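Local structure of transcription regulator (Lactobacillus plantarum WCFS1, 3CLK) at residues B[112-117]-B[148-153]; B[125-130]-B[183-188]; B[187-192]-B[213-218]; B[218-223]-B[236-241]. The protein probably regulates transcription as a dimeric DNA-binding protein, its periplasmic-binding-protein-like region being of the kind that binds a small effector in LacI-type regulators. All coordinates share one frame; numbering follows the deposited sequence.

Interaction 1 (B[112-117]-B[148-153]); sequences IGYQAT and KKALKE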
# COMPACT_ATOMS: atom_id res chain seq x y z
N ILE B 112 1.64 -8.39 21.20
CA ILE B 112 2.48 -7.93 20.10
C ILE B 112 3.66 -7.17 20.69
O ILE B 112 4.81 -7.44 20.36
CB ILE B 112 1.72 -7.00 19.12
CG1 ILE B 112 0.78 -7.83 18.25
CG2 ILE B 112 2.73 -6.22 18.25
CD1 ILE B 112 0.07 -7.04 17.16
N GLY B 113 3.36 -6.23 21.58
CA GLY B 113 4.40 -5.44 22.21
C GLY B 113 5.33 -6.30 23.04
O GLY B 113 6.54 -6.06 23.11
N TYR B 114 4.73 -7.31 23.67
CA TYR B 114 5.45 -8.26 24.51
C TYR B 114 6.43 -9.09 23.68
O TYR B 114 7.60 -9.20 24.03
CB TYR B 114 4.45 -9.19 25.20
CG TYR B 114 5.04 -10.12 26.24
CD1 TYR B 114 5.55 -9.63 27.44
CD2 TYR B 114 5.05 -11.50 26.04
CE1 TYR B 114 6.05 -10.50 28.43
CE2 TYR B 114 5.53 -12.37 27.00
CZ TYR B 114 6.03 -11.87 28.20
OH TYR B 114 6.49 -12.75 29.15
N GLN B 115 5.96 -9.68 22.59
CA GLN B 115 6.82 -10.49 21.73
C GLN B 115 7.90 -9.68 21.01
O GLN B 115 9.05 -10.13 20.91
CB GLN B 115 5.97 -11.25 20.70
CG GLN B 115 5.26 -12.46 21.30
CD GLN B 115 4.61 -13.33 20.24
OE1 GLN B 115 5.24 -13.70 19.25
NE2 GLN B 115 3.35 -13.67 20.45
N ALA B 116 7.54 -8.50 20.53
CA ALA B 116 8.50 -7.64 19.83
C ALA B 116 9.67 -7.30 20.75
O ALA B 116 10.84 -7.37 20.35
CB ALA B 116 7.80 -6.35 19.37
N THR B 117 9.35 -6.93 21.98
CA THR B 117 10.35 -6.56 22.96
C THR B 117 11.20 -7.73 23.42
O THR B 117 12.43 -7.61 23.51
CB THR B 117 9.68 -5.89 24.17
OG1 THR B 117 8.82 -4.83 23.71
CG2 THR B 117 10.73 -5.31 25.10
N LYS B 148 6.18 -2.63 28.21
CA LYS B 148 6.57 -2.37 29.59
C LYS B 148 6.60 -3.64 30.44
O LYS B 148 7.37 -3.74 31.39
CB LYS B 148 5.62 -1.35 30.24
CG LYS B 148 5.80 0.07 29.71
CD LYS B 148 4.88 1.06 30.41
CE LYS B 148 5.01 2.44 29.78
NZ LYS B 148 4.17 3.47 30.46
N LYS B 149 5.75 -4.60 30.10
CA LYS B 149 5.71 -5.87 30.82
C LYS B 149 7.00 -6.64 30.51
O LYS B 149 7.65 -7.16 31.41
CB LYS B 149 4.49 -6.69 30.39
CG LYS B 149 4.41 -8.07 31.06
CD LYS B 149 3.06 -8.74 30.84
CE LYS B 149 2.79 -9.07 29.38
NZ LYS B 149 1.49 -9.79 29.19
N ALA B 150 7.35 -6.70 29.23
CA ALA B 150 8.56 -7.40 28.80
C ALA B 150 9.77 -6.83 29.51
O ALA B 150 10.64 -7.57 29.97
CB ALA B 150 8.73 -7.28 27.29
N LEU B 151 9.81 -5.51 29.63
CA LEU B 151 10.92 -4.84 30.30
C LEU B 151 10.97 -5.18 31.78
O LEU B 151 12.03 -5.46 32.33
CB LEU B 151 10.81 -3.32 30.13
CG LEU B 151 10.99 -2.77 28.71
CD1 LEU B 151 11.15 -1.26 28.76
CD2 LEU B 151 12.21 -3.40 28.05
N LYS B 152 9.81 -5.16 32.43
CA LYS B 152 9.73 -5.47 33.85
C LYS B 152 10.13 -6.91 34.14
O LYS B 152 10.82 -7.17 35.12
CB LYS B 152 8.33 -5.19 34.38
CG LYS B 152 8.03 -3.71 34.53
CD LYS B 152 8.91 -3.07 35.61
CE LYS B 152 8.73 -1.56 35.67
NZ LYS B 152 7.31 -1.16 35.86
N GLU B 153 9.69 -7.84 33.30
CA GLU B 153 10.02 -9.24 33.49
C GLU B 153 11.52 -9.48 33.27
O GLU B 153 12.08 -10.49 33.73
CB GLU B 153 9.19 -10.11 32.56
CG GLU B 153 7.71 -10.19 32.95
CD GLU B 153 6.92 -11.14 32.08
OE1 GLU B 153 7.54 -12.00 31.43
OE2 GLU B 153 5.68 -11.03 32.05
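Tyr114 carries this helix-to-helix contact, with Lys149 over one face of its ring and Glu153 at the hydroxyl tip. CG stands anti to the backbone N (chi1 -173°), which swings the ring off the side of its own helix and across to the other. At the ring's tip the phenol OH donates to Glu153 OE1 at 2.6 Å, a short bond that meets the oxygen on its syn side, somewhat out of the carboxylate plane. Ring and carboxylate are steeply turned against each other, their planes 65° apart. Lys149 comes over the face by a bend at chi3, which folds its chain back so that CE lies 3.4 Å from Tyr114 CD1. Its NZ sits 4.7 Å from the centroid of the Tyr114 ring, a cation-pi arrangement. The ammonium also forms a salt bridge with Glu110, one turn before Tyr114 on the same helix, and is thus pinned above the ring.

Helices 109-121 and 138-153 flank strand 128-131 in the chain, as in the alpha/beta domains of the periplasmic-binding-protein fold, and their short segments approach to 8.3 Å at a crossing angle of -46°. An alanine at Tyr114 would probably leave Glu153 without its hydroxyl partner and Lys149 without the ring beneath its ammonium, opening a gap beside Ala150.

Deeper in, the contact turns apolar. Thr117 CB rests 3.5 Å from Ala150 CB, the small methyl letting the backbones come close. The methyl CG2 of Thr117 reaches Leu151 CD2 at 3.8 Å.

Interaction 2 (B[125-130]-B[183-188]); sequences HRQIGI and NTDLTG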
# COMPACT_ATOMS: atom_id res chain seq x y z
N HIS B 125 19.69 -7.48 24.07
CA HIS B 125 19.44 -6.05 24.26
C HIS B 125 18.72 -5.73 25.57
O HIS B 125 17.88 -6.50 26.02
CB HIS B 125 18.60 -5.52 23.09
CG HIS B 125 19.26 -5.65 21.75
ND1 HIS B 125 20.17 -4.72 21.28
CD2 HIS B 125 19.21 -6.63 20.82
CE1 HIS B 125 20.64 -5.13 20.12
NE2 HIS B 125 20.08 -6.28 19.81
N ARG B 126 19.04 -4.59 26.16
CA ARG B 126 18.40 -4.15 27.40
C ARG B 126 17.99 -2.68 27.31
O ARG B 126 17.10 -2.24 28.02
CB ARG B 126 19.33 -4.37 28.60
CG ARG B 126 19.48 -5.84 29.00
CD ARG B 126 20.30 -5.99 30.27
NE ARG B 126 19.66 -5.38 31.44
CZ ARG B 126 18.60 -5.88 32.06
NH1 ARG B 126 18.04 -7.01 31.65
NH2 ARG B 126 18.09 -5.25 33.12
N GLN B 127 18.65 -1.94 26.43
CA GLN B 127 18.33 -0.53 26.21
C GLN B 127 17.49 -0.52 24.94
O GLN B 127 17.97 -0.26 23.84
CB GLN B 127 19.62 0.28 26.05
CG GLN B 127 20.52 0.18 27.28
CD GLN B 127 21.60 1.23 27.31
OE1 GLN B 127 22.59 1.15 26.59
NE2 GLN B 127 21.41 2.24 28.16
N ILE B 128 16.21 -0.83 25.14
CA ILE B 128 15.24 -0.97 24.06
C ILE B 128 14.21 0.15 24.02
O ILE B 128 13.51 0.40 25.01
CB ILE B 128 14.50 -2.31 24.24
CG1 ILE B 128 15.53 -3.44 24.36
CG2 ILE B 128 13.54 -2.54 23.09
CD1 ILE B 128 14.91 -4.82 24.59
N GLY B 129 14.10 0.82 22.88
CA GLY B 129 13.13 1.89 22.73
C GLY B 129 11.95 1.44 21.88
O GLY B 129 12.01 0.39 21.24
N ILE B 130 10.88 2.23 21.89
CA ILE B 130 9.68 1.93 21.11
C ILE B 130 9.18 3.25 20.53
O ILE B 130 9.03 4.25 21.25
CB ILE B 130 8.60 1.25 21.97
CG1 ILE B 130 7.42 0.83 21.08
CG2 ILE B 130 8.15 2.17 23.11
CD1 ILE B 130 6.56 -0.25 21.70
N ASN B 183 23.54 9.96 18.87
CA ASN B 183 24.34 9.35 19.93
C ASN B 183 23.49 8.59 20.94
O ASN B 183 23.91 8.40 22.09
CB ASN B 183 25.16 10.44 20.63
CG ASN B 183 26.15 11.10 19.70
OD1 ASN B 183 26.55 12.24 19.90
ND2 ASN B 183 26.57 10.37 18.67
N THR B 184 22.31 8.14 20.51
CA THR B 184 21.42 7.40 21.39
C THR B 184 22.14 6.24 22.06
O THR B 184 23.07 5.66 21.50
CB THR B 184 20.21 6.82 20.63
OG1 THR B 184 19.35 6.15 21.56
CG2 THR B 184 20.66 5.83 19.56
N ASP B 185 21.69 5.90 23.26
CA ASP B 185 22.28 4.79 24.00
C ASP B 185 21.45 3.53 23.75
O ASP B 185 21.77 2.46 24.26
CB ASP B 185 22.31 5.10 25.50
CG ASP B 185 20.93 5.33 26.08
OD1 ASP B 185 20.19 6.18 25.53
OD2 ASP B 185 20.57 4.67 27.08
N LEU B 186 20.39 3.67 22.96
CA LEU B 186 19.54 2.53 22.64
C LEU B 186 20.27 1.63 21.65
O LEU B 186 21.03 2.10 20.82
CB LEU B 186 18.23 3.01 21.99
CG LEU B 186 17.28 3.84 22.86
CD1 LEU B 186 16.08 4.29 22.04
CD2 LEU B 186 16.84 3.00 24.05
N THR B 187 20.04 0.32 21.75
CA THR B 187 20.66 -0.62 20.83
C THR B 187 19.57 -1.37 20.09
O THR B 187 19.83 -2.07 19.13
CB THR B 187 21.53 -1.63 21.55
OG1 THR B 187 20.71 -2.44 22.40
CG2 THR B 187 22.59 -0.93 22.37
N GLY B 188 18.33 -1.21 20.55
CA GLY B 188 17.21 -1.86 19.91
C GLY B 188 16.00 -0.94 19.92
O GLY B 188 15.78 -0.21 20.89
O HOH W 1 21.32 -2.90 25.23
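His125 and Thr187 join side chain to side chain by a nearly straight hydrogen bond, ND1 to OG1 at 2.6 Å, with the hydroxyl at the edge of the imidazole ring. Thr187 OG1 sits between the backbone N and the carbonyl carbon (chi1 64°), the rotation that turns it to the histidine. Water 1 is bonded to the same hydroxyl and also accepts from Arg126 N. The far nitrogen of the ring, NE2, is bonded to the carbonyl of Ala279, so both ring nitrogens are held. Gln127 reaches across Asp185, amide and carboxylate planes 76° apart, with Gln127 NE2 2.8 Å from Asp185 OD2 but at an angle too poor for a hydrogen bond.

The backbone bonds start the pairing of strand 128-131 with strand 188-191. Gln127 O accepts from Thr187 N at 3.0 Å and, more weakly, from Gly188 N; farther on, Gly129 N donates to Gly188 O at 2.8 Å. Ile128 and Gly188 form the parallel bridge between them.

Leu186 lays its methyls along the backbone of Gly129, CD1 3.9 Å from Gly129 CA. A CB on Gly129 would clash with that leucine. Just before it, Thr184 OG1 accepts from Leu186 N in an ST turn.

With both ring nitrogens engaged, the rotation of His125 is fixed, and its bond to Thr187 ties the loop before one strand to the residue that leads into the neighbouring strand 188-191.

Interaction 3 (B[187-192]-B[213-218]); sequences TGIIAA and KDLSIV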
# COMPACT_ATOMS: atom_id res chain seq x y z
N THR B 187 20.04 0.32 21.75
CA THR B 187 20.66 -0.62 20.83
C THR B 187 19.57 -1.37 20.09
O THR B 187 19.83 -2.07 19.13
CB THR B 187 21.53 -1.63 21.55
OG1 THR B 187 20.71 -2.44 22.40
CG2 THR B 187 22.59 -0.93 22.37
N GLY B 188 18.33 -1.21 20.55
CA GLY B 188 17.21 -1.86 19.91
C GLY B 188 16.00 -0.94 19.92
O GLY B 188 15.78 -0.21 20.89
N ILE B 189 15.23 -0.97 18.84
CA ILE B 189 14.03 -0.14 18.74
C ILE B 189 12.89 -0.92 18.09
O ILE B 189 13.08 -1.62 17.09
CB ILE B 189 14.29 1.13 17.90
CG1 ILE B 189 15.32 2.01 18.60
CG2 ILE B 189 12.99 1.90 17.68
CD1 ILE B 189 15.76 3.21 17.76
N ILE B 190 11.71 -0.82 18.71
CA ILE B 190 10.52 -1.47 18.21
C ILE B 190 9.72 -0.41 17.47
O ILE B 190 9.46 0.67 18.00
CB ILE B 190 9.67 -2.02 19.38
CG1 ILE B 190 10.49 -3.04 20.17
CG2 ILE B 190 8.38 -2.64 18.85
CD1 ILE B 190 9.76 -3.67 21.31
N ALA B 191 9.37 -0.70 16.23
CA ALA B 191 8.62 0.25 15.42
C ALA B 191 7.13 -0.07 15.48
O ALA B 191 6.74 -1.23 15.41
CB ALA B 191 9.11 0.23 13.97
N ALA B 192 6.33 0.98 15.59
CA ALA B 192 4.87 0.85 15.68
C ALA B 192 4.25 0.22 14.44
O ALA B 192 3.16 -0.32 14.51
CB ALA B 192 4.24 2.23 15.94
N LYS B 213 24.08 -3.81 12.73
CA LYS B 213 25.41 -3.65 13.34
C LYS B 213 25.34 -3.04 14.75
O LYS B 213 25.57 -3.73 15.74
CB LYS B 213 26.27 -2.77 12.43
CG LYS B 213 27.64 -3.34 12.10
CD LYS B 213 28.62 -3.17 13.25
CE LYS B 213 29.99 -3.72 12.87
NZ LYS B 213 31.02 -3.49 13.92
N ASP B 214 25.04 -1.75 14.84
CA ASP B 214 24.95 -1.13 16.16
C ASP B 214 23.53 -0.77 16.61
O ASP B 214 23.34 -0.22 17.69
CB ASP B 214 25.88 0.09 16.27
CG ASP B 214 25.64 1.12 15.19
OD1 ASP B 214 26.19 0.96 14.08
OD2 ASP B 214 24.91 2.09 15.46
N LEU B 215 22.55 -1.08 15.77
CA LEU B 215 21.15 -0.83 16.10
C LEU B 215 20.23 -1.89 15.49
O LEU B 215 20.24 -2.12 14.28
CB LEU B 215 20.72 0.56 15.60
CG LEU B 215 19.24 0.90 15.84
CD1 LEU B 215 18.95 0.92 17.34
CD2 LEU B 215 18.91 2.25 15.22
N SER B 216 19.46 -2.56 16.34
CA SER B 216 18.51 -3.56 15.87
C SER B 216 17.14 -2.91 15.79
O SER B 216 16.80 -2.06 16.63
CB SER B 216 18.43 -4.75 16.85
OG SER B 216 19.55 -5.61 16.73
N ILE B 217 16.35 -3.30 14.80
CA ILE B 217 15.00 -2.76 14.63
C ILE B 217 14.02 -3.90 14.42
O ILE B 217 14.26 -4.78 13.59
CB ILE B 217 14.89 -1.82 13.40
CG1 ILE B 217 15.78 -0.60 13.59
CG2 ILE B 217 13.43 -1.42 13.20
CD1 ILE B 217 15.82 0.32 12.38
N VAL B 218 12.92 -3.89 15.17
CA VAL B 218 11.86 -4.89 15.04
C VAL B 218 10.59 -4.15 14.63
O VAL B 218 10.12 -3.24 15.32
CB VAL B 218 11.59 -5.63 16.38
CG1 VAL B 218 10.39 -6.54 16.22
CG2 VAL B 218 12.83 -6.44 16.78
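This is a parallel strand pairing inside the mixed sheet of the domain, where strand 188-191 runs beside strand 216-219. Four backbone hydrogen bonds hold it, passing back and forth across the pair: Ser216 N to Thr187 O at 2.9 Å, Ile189 N to Ser216 O, Val218 N to Ile189 O, and Ala191 N to Val218 O at 2.8 Å. Gly188 faces Ser216, Ile189 faces Ile217 and Ile190 faces Val218, and the short strand axes are turned by 21°.

On the face with Ile189 and Ile217, Leu215 adds the main side-chain touch. Its CG stands anti to the backbone N (chi1 177°), carrying CD1 to 3.9 Å from Ile189 CD1 and to 3.6 Å from Thr187 O. Ile200 of helix 194-206 packs on both isoleucines there. The face with Ile190 and Val218 meets helix 109-121 instead: Ile190 touches Ala116, and Val218 touches Leu120. Ser216 OG, on this second face, is bonded to Ala279 N.

With helix 194-206 connecting the two strands, the arrangement is a beta-alpha-beta crossover, the repeating unit of the alpha/beta domains in periplasmic-binding-protein-like folds.

Interaction 4 (B[218-223]-B[236-241]); sequences VSIDGT and ISQDFF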
# COMPACT_ATOMS: atom_id res chain seq x y z
N VAL B 218 12.92 -3.89 15.17
CA VAL B 218 11.86 -4.89 15.04
C VAL B 218 10.59 -4.15 14.63
O VAL B 218 10.12 -3.24 15.32
CB VAL B 218 11.59 -5.63 16.38
CG1 VAL B 218 10.39 -6.54 16.22
CG2 VAL B 218 12.83 -6.44 16.78
N SER B 219 10.01 -4.55 13.50
CA SER B 219 8.81 -3.92 12.99
C SER B 219 7.55 -4.67 13.39
O SER B 219 7.57 -5.89 13.57
CB SER B 219 8.90 -3.82 11.46
OG SER B 219 7.77 -3.16 10.92
N ILE B 220 6.45 -3.95 13.56
CA ILE B 220 5.17 -4.58 13.89
C ILE B 220 4.32 -4.49 12.63
O ILE B 220 4.24 -3.43 12.01
CB ILE B 220 4.44 -3.85 15.04
CG1 ILE B 220 5.19 -4.06 16.35
CG2 ILE B 220 3.02 -4.41 15.20
CD1 ILE B 220 4.67 -3.17 17.47
N ASP B 221 3.73 -5.62 12.26
CA ASP B 221 2.85 -5.80 11.09
C ASP B 221 3.39 -6.86 10.14
O ASP B 221 2.72 -7.86 9.88
CB ASP B 221 2.58 -4.48 10.34
CG ASP B 221 1.59 -3.58 11.07
OD1 ASP B 221 0.77 -4.09 11.87
OD2 ASP B 221 1.61 -2.36 10.83
N GLY B 222 4.60 -6.66 9.62
CA GLY B 222 5.18 -7.64 8.71
C GLY B 222 4.57 -7.76 7.32
O GLY B 222 4.44 -8.86 6.79
N THR B 223 4.18 -6.63 6.74
CA THR B 223 3.60 -6.63 5.40
C THR B 223 4.77 -6.63 4.41
O THR B 223 5.93 -6.61 4.83
CB THR B 223 2.76 -5.37 5.15
OG1 THR B 223 3.64 -4.25 4.99
CG2 THR B 223 1.84 -5.10 6.32
N ILE B 236 7.13 -8.68 13.78
CA ILE B 236 6.14 -9.46 14.50
C ILE B 236 5.02 -9.30 13.48
O ILE B 236 4.44 -8.22 13.34
CB ILE B 236 5.76 -8.82 15.84
CG1 ILE B 236 6.95 -8.86 16.79
CG2 ILE B 236 4.56 -9.55 16.46
CD1 ILE B 236 7.50 -10.27 17.03
N SER B 237 4.76 -10.37 12.74
CA SER B 237 3.76 -10.33 11.69
C SER B 237 2.37 -10.70 12.15
O SER B 237 2.19 -11.65 12.90
CB SER B 237 4.20 -11.25 10.55
OG SER B 237 5.52 -10.92 10.16
N GLN B 238 1.39 -9.91 11.69
CA GLN B 238 -0.00 -10.15 12.03
C GLN B 238 -0.58 -10.92 10.86
O GLN B 238 -0.20 -10.70 9.72
CB GLN B 238 -0.77 -8.83 12.19
CG GLN B 238 -0.24 -7.90 13.26
CD GLN B 238 -1.22 -6.78 13.58
OE1 GLN B 238 -2.33 -7.04 14.03
NE2 GLN B 238 -0.82 -5.54 13.34
N ASP B 239 -1.52 -11.82 11.15
CA ASP B 239 -2.13 -12.59 10.09
C ASP B 239 -3.38 -11.88 9.60
O ASP B 239 -4.50 -12.33 9.85
CB ASP B 239 -2.50 -13.99 10.59
CG ASP B 239 -2.81 -14.95 9.45
OD1 ASP B 239 -3.16 -14.47 8.36
OD2 ASP B 239 -2.72 -16.17 9.66
N PHE B 240 -3.17 -10.75 8.91
CA PHE B 240 -4.27 -9.95 8.38
C PHE B 240 -5.20 -10.77 7.49
O PHE B 240 -6.42 -10.63 7.55
CB PHE B 240 -3.72 -8.76 7.57
CG PHE B 240 -2.85 -7.83 8.36
CD1 PHE B 240 -3.36 -7.11 9.44
CD2 PHE B 240 -1.51 -7.64 8.02
CE1 PHE B 240 -2.56 -6.21 10.17
CE2 PHE B 240 -0.70 -6.75 8.73
CZ PHE B 240 -1.22 -6.04 9.81
N PHE B 241 -4.61 -11.61 6.65
CA PHE B 241 -5.39 -12.43 5.74
C PHE B 241 -6.43 -13.22 6.54
O PHE B 241 -7.62 -13.20 6.22
CB PHE B 241 -4.48 -13.41 5.00
CG PHE B 241 -5.16 -14.11 3.85
CD1 PHE B 241 -5.20 -13.52 2.59
CD2 PHE B 241 -5.76 -15.35 4.03
CE1 PHE B 241 -5.83 -14.17 1.52
CE2 PHE B 241 -6.39 -16.01 2.97
CZ PHE B 241 -6.42 -15.41 1.71
O HOH W 2 1.78 -9.58 8.00
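Asp221 and Gln238 lie side by side with carboxylate and amide nearly coplanar, and Gln238 NE2 donates to Asp221 OD1 at 2.6 Å, though with the N-H bent to 132°. Gln238 CG stands anti to the carbonyl carbon (chi1 -60°) with the chain extended beyond it, which lays the amide alongside the carboxylate; its OE1 is bonded to Ser107 OG. Asp221 OD1 also lies at the edge of the Phe240 ring, 3.5 Å from CZ, while Gln238 CB rests over one ring face. An alanine at Asp221 would probably leave Gln238 NE2 without this acceptor and open a gap at the ring edge.

The buried end is tighter. Ile236 N donates to Ser219 O at 2.8 Å and Asp221 N to Ile236 O at 2.9 Å, both almost in line with the carbonyls, and Ile236 CG1 touches Val218 CG1. The bond from Gln238 N to Asp221 O is less well directed. Asp221, Gly222 and Ser237 are partly exposed, and water 2 lies within hydrogen-bonding distance of the carbonyls of Asp221 and Gln238. A CB on Gly222 would strike Ser237 OG, which is bonded to Ser235 OG.

This parallel pairing ends the sheet where the chain turns a corner at Ile220, perhaps akin to the interdomain crossing of periplasmic-binding-protein-like folds. Helix 109-121 covers Ile220 and Gln238 through Ile112; strand 234-237 runs on to helix 240-256, whose Phe240 packs on helix 22-34.

Overall arrangement
From the N terminus, helix 109-121 opens interaction 1, which closes when the chain returns along helix 138-153. Interaction 2 begins between those helices, on strand 128-131, and closes at 183-188, so the two cross. Interaction 3 starts on the residues where interaction 2 ends, sharing Thr187 and Gly188, and closes across helix 194-206 at 213-218. Interaction 4 follows from Val218, the residue it shares with interaction 3, and closes a short loop at 236-241. Interactions 2, 3 and 4 join neighbouring strands of one sheet in sequence, from 128-131 to 234-237. Interaction 1 ties two helices together; Ala116 packs against that sheet, and Ile112 against Ile220 and Gln238 at its end.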